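Type III pantothenate kinase (Campylobacter jejuni, PDB 2NRH) probably catalyses the ATP-dependent phosphorylation of pantothenate, the first step of coenzyme A biosynthesis, as a homodimer. Local coordinates at residues B[155-159]-B[180-185]. The protein carries 2 engineered substitutions. Residues are numbered along the deposited sequence; the frame is centred on the assembly and turned at random.
Sequences FKGIY and FLANYF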
ATOM      1  N   PHE B 155      -0.823  -8.015   2.714  1.00 53.55           N
ATOM      2  CA  PHE B 155      -0.077  -9.107   2.124  1.00 55.61           C
ATOM      3  C   PHE B 155      -0.729  -9.652   0.851  1.00 56.25           C
ATOM      4  O   PHE B 155      -0.034 -10.058  -0.093  1.00 57.30           O
ATOM      5  CB  PHE B 155       0.198 -10.237   3.112  1.00 56.13           C
ATOM      6  CG  PHE B 155       0.989  -9.828   4.320  1.00 58.47           C
ATOM      7  CD1 PHE B 155       1.888  -8.773   4.270  1.00 59.66           C
ATOM      8  CD2 PHE B 155       0.833 -10.531   5.526  1.00 61.25           C
ATOM      9  CE1 PHE B 155       2.615  -8.391   5.412  1.00 64.17           C
ATOM     10  CE2 PHE B 155       1.548 -10.170   6.675  1.00 63.10           C
ATOM     11  CZ  PHE B 155       2.454  -9.092   6.619  1.00 62.92           C
ATOM     12  N   LYS B 156      -2.056  -9.667   0.817  1.00 56.94           N
ATOM     13  CA  LYS B 156      -2.737 -10.167  -0.371  1.00 57.19           C
ATOM     14  C   LYS B 156      -2.689  -9.233  -1.542  1.00 55.88           C
ATOM     15  O   LYS B 156      -2.663  -9.712  -2.688  1.00 56.79           O
ATOM     16  CB  LYS B 156      -4.191 -10.583  -0.113  1.00 57.27           C
ATOM     17  CG  LYS B 156      -4.465 -11.897  -0.882  1.00 60.18           C
ATOM     18  CD  LYS B 156      -5.847 -12.075  -1.391  1.00 60.91           C
ATOM     19  CE  LYS B 156      -5.944 -13.483  -1.954  1.00 64.24           C
ATOM     20  NZ  LYS B 156      -7.399 -13.866  -2.176  1.00 68.03           N
ATOM     21  N   GLY B 157      -2.720  -7.925  -1.258  1.00 54.88           N
ATOM     22  CA  GLY B 157      -2.496  -6.892  -2.242  1.00 53.83           C
ATOM     23  C   GLY B 157      -1.172  -7.052  -2.978  1.00 54.20           C
ATOM     24  O   GLY B 157      -1.130  -6.939  -4.202  1.00 54.86           O
ATOM     25  N   ILE B 158      -0.098  -7.307  -2.236  1.00 53.61           N
ATOM     26  CA  ILE B 158       1.225  -7.609  -2.811  1.00 53.65           C
ATOM     27  C   ILE B 158       1.239  -8.957  -3.526  1.00 54.20           C
ATOM     28  O   ILE B 158       1.829  -9.070  -4.584  1.00 54.26           O
ATOM     29  CB  ILE B 158       2.378  -7.636  -1.716  1.00 53.00           C
ATOM     30  CG1 ILE B 158       2.523  -6.301  -0.999  1.00 52.04           C
ATOM     31  CG2 ILE B 158       3.698  -7.905  -2.317  1.00 52.10           C
ATOM     32  CD1 ILE B 158       3.232  -6.454   0.294  1.00 48.84           C
ATOM     33  N   TYR B 159       0.651  -9.989  -2.919  1.00 54.83           N
ATOM     34  CA  TYR B 159       0.549 -11.287  -3.564  1.00 55.75           C
ATOM     35  C   TYR B 159      -0.144 -11.190  -4.937  1.00 55.32           C
ATOM     36  O   TYR B 159       0.351 -11.703  -5.904  1.00 55.27           O
ATOM     37  CB  TYR B 159      -0.162 -12.330  -2.664  1.00 57.56           C
ATOM     38  CG  TYR B 159      -0.399 -13.642  -3.397  1.00 59.78           C
ATOM     39  CD1 TYR B 159       0.597 -14.626  -3.444  1.00 62.45           C
ATOM     40  CD2 TYR B 159      -1.592 -13.877  -4.105  1.00 62.35           C
ATOM     41  CE1 TYR B 159       0.401 -15.836  -4.148  1.00 60.59           C
ATOM     42  CE2 TYR B 159      -1.785 -15.070  -4.831  1.00 61.24           C
ATOM     43  CZ  TYR B 159      -0.786 -16.041  -4.836  1.00 61.22           C
ATOM     44  OH  TYR B 159      -0.983 -17.243  -5.508  1.00 62.06           O
ATOM     45  N   PHE B 180      10.066 -13.837   2.958  1.00 56.44           N
ATOM     46  CA  PHE B 180       8.682 -13.840   3.340  1.00 56.89           C
ATOM     47  C   PHE B 180       7.709 -13.785   2.144  1.00 57.18           C
ATOM     48  O   PHE B 180       6.769 -14.605   2.025  1.00 57.35           O
ATOM     49  CB  PHE B 180       8.446 -12.707   4.299  1.00 56.50           C
ATOM     50  CG  PHE B 180       7.021 -12.468   4.560  1.00 59.20           C
ATOM     51  CD1 PHE B 180       6.273 -13.391   5.288  1.00 61.56           C
ATOM     52  CD2 PHE B 180       6.402 -11.334   4.082  1.00 56.62           C
ATOM     53  CE1 PHE B 180       4.950 -13.160   5.518  1.00 58.87           C
ATOM     54  CE2 PHE B 180       5.097 -11.148   4.298  1.00 56.85           C
ATOM     55  CZ  PHE B 180       4.375 -12.045   5.022  1.00 55.58           C
ATOM     56  N   LEU B 181       7.947 -12.854   1.225  1.00 57.53           N
ATOM     57  CA  LEU B 181       7.083 -12.751   0.035  1.00 57.61           C
ATOM     58  C   LEU B 181       7.277 -13.930  -0.932  1.00 57.53           C
ATOM     59  O   LEU B 181       6.310 -14.439  -1.478  1.00 56.56           O
ATOM     60  CB  LEU B 181       7.304 -11.436  -0.684  1.00 57.62           C
ATOM     61  CG  LEU B 181       6.868 -10.189   0.108  1.00 57.71           C
ATOM     62  CD1 LEU B 181       7.217  -9.009  -0.757  1.00 57.34           C
ATOM     63  CD2 LEU B 181       5.345 -10.209   0.471  1.00 54.10           C
ATOM     64  N   ALA B 182       8.525 -14.378  -1.095  1.00 57.86           N
ATOM     65  CA  ALA B 182       8.838 -15.513  -1.958  1.00 58.76           C
ATOM     66  C   ALA B 182       8.009 -16.785  -1.573  1.00 60.35           C
ATOM     67  O   ALA B 182       7.389 -17.428  -2.440  1.00 61.08           O
ATOM     68  CB  ALA B 182      10.304 -15.780  -1.901  1.00 57.46           C
ATOM     69  N   ASN B 183       7.957 -17.087  -0.268  1.00 62.08           N
ATOM     70  CA  ASN B 183       7.233 -18.231   0.278  1.00 62.38           C
ATOM     71  C   ASN B 183       5.796 -18.336  -0.166  1.00 62.86           C
ATOM     72  O   ASN B 183       5.258 -19.419  -0.151  1.00 64.28           O
ATOM     73  CB  ASN B 183       7.375 -18.330   1.793  1.00 62.10           C
ATOM     74  CG  ASN B 183       8.808 -18.508   2.216  1.00 64.73           C
ATOM     75  OD1 ASN B 183       9.637 -18.840   1.388  1.00 69.57           O
ATOM     76  ND2 ASN B 183       9.131 -18.237   3.485  1.00 65.80           N
ATOM     77  N   TYR B 184       5.169 -17.274  -0.638  1.00 63.28           N
ATOM     78  CA  TYR B 184       3.809 -17.443  -1.178  1.00 64.37           C
ATOM     79  C   TYR B 184       3.779 -18.009  -2.612  1.00 65.47           C
ATOM     80  O   TYR B 184       2.703 -18.118  -3.220  1.00 65.55           O
ATOM     81  CB  TYR B 184       3.089 -16.118  -1.258  1.00 64.42           C
ATOM     82  CG  TYR B 184       2.660 -15.476   0.033  1.00 65.62           C
ATOM     83  CD1 TYR B 184       1.793 -16.115   0.927  1.00 63.09           C
ATOM     84  CD2 TYR B 184       3.067 -14.180   0.324  1.00 65.93           C
ATOM     85  CE1 TYR B 184       1.379 -15.482   2.106  1.00 63.67           C
ATOM     86  CE2 TYR B 184       2.653 -13.533   1.486  1.00 66.97           C
ATOM     87  CZ  TYR B 184       1.807 -14.183   2.370  1.00 66.17           C
ATOM     88  OH  TYR B 184       1.457 -13.508   3.505  1.00 65.12           O
ATOM     89  N   PHE B 185       4.945 -18.302  -3.184  1.00 66.00           N
ATOM     90  CA  PHE B 185       5.002 -18.634  -4.609  1.00 67.21           C
ATOM     91  C   PHE B 185       5.821 -19.877  -4.838  1.00 69.20           C
ATOM     92  O   PHE B 185       6.847 -20.096  -4.186  1.00 69.08           O
ATOM     93  CB  PHE B 185       5.618 -17.472  -5.436  1.00 66.18           C
ATOM     94  CG  PHE B 185       4.754 -16.206  -5.496  1.00 60.81           C
ATOM     95  CD1 PHE B 185       3.719 -16.098  -6.404  1.00 58.89           C
ATOM     96  CD2 PHE B 185       5.017 -15.134  -4.673  1.00 56.97           C
ATOM     97  CE1 PHE B 185       2.924 -14.959  -6.444  1.00 59.27           C
ATOM     98  CE2 PHE B 185       4.238 -13.988  -4.711  1.00 57.85           C
ATOM     99  CZ  PHE B 185       3.189 -13.896  -5.591  1.00 58.07           C
TER
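Tyr159, on the helix 146-165, lays its ring against two consecutive residues of the turn Ala182 to Phe185, at the helix 178-182. Tyr159 CD1 lies 3.4 Å from Phe185 CZ, and the two rings are nearly parallel (15°) but well offset, with little of one lying over the other. The other neighbour is Tyr184, whose CB approaches Tyr159 CD1 at 3.6 Å while its carbonyl O lies near the plane of the Tyr159 ring, at the edge, 3.4 Å from CE1. With CG anti to the backbone N (chi1 174°), the Tyr159 ring swings across to this turn, and its hydroxyl hydrogen-bonds Lys163 of its own helix. One helical turn earlier, Phe155 receives Phe180 in a T-shaped stack: CZ of Phe180 stands over the centre of the Phe155 face, with the planes at 69°. The Tyr184 hydroxyl oxygen comes to 3.5 Å from Phe155 CB, and Ile158 CG2 meets both methyls of Leu181. The turn is of type I, closed by Phe185 N to Ala182 O. Phe185 also packs on Leu171 and Phe173 of strand 171-174. No hydrogen bond crosses between the segments, which are held mainly by van der Waals and aromatic contacts.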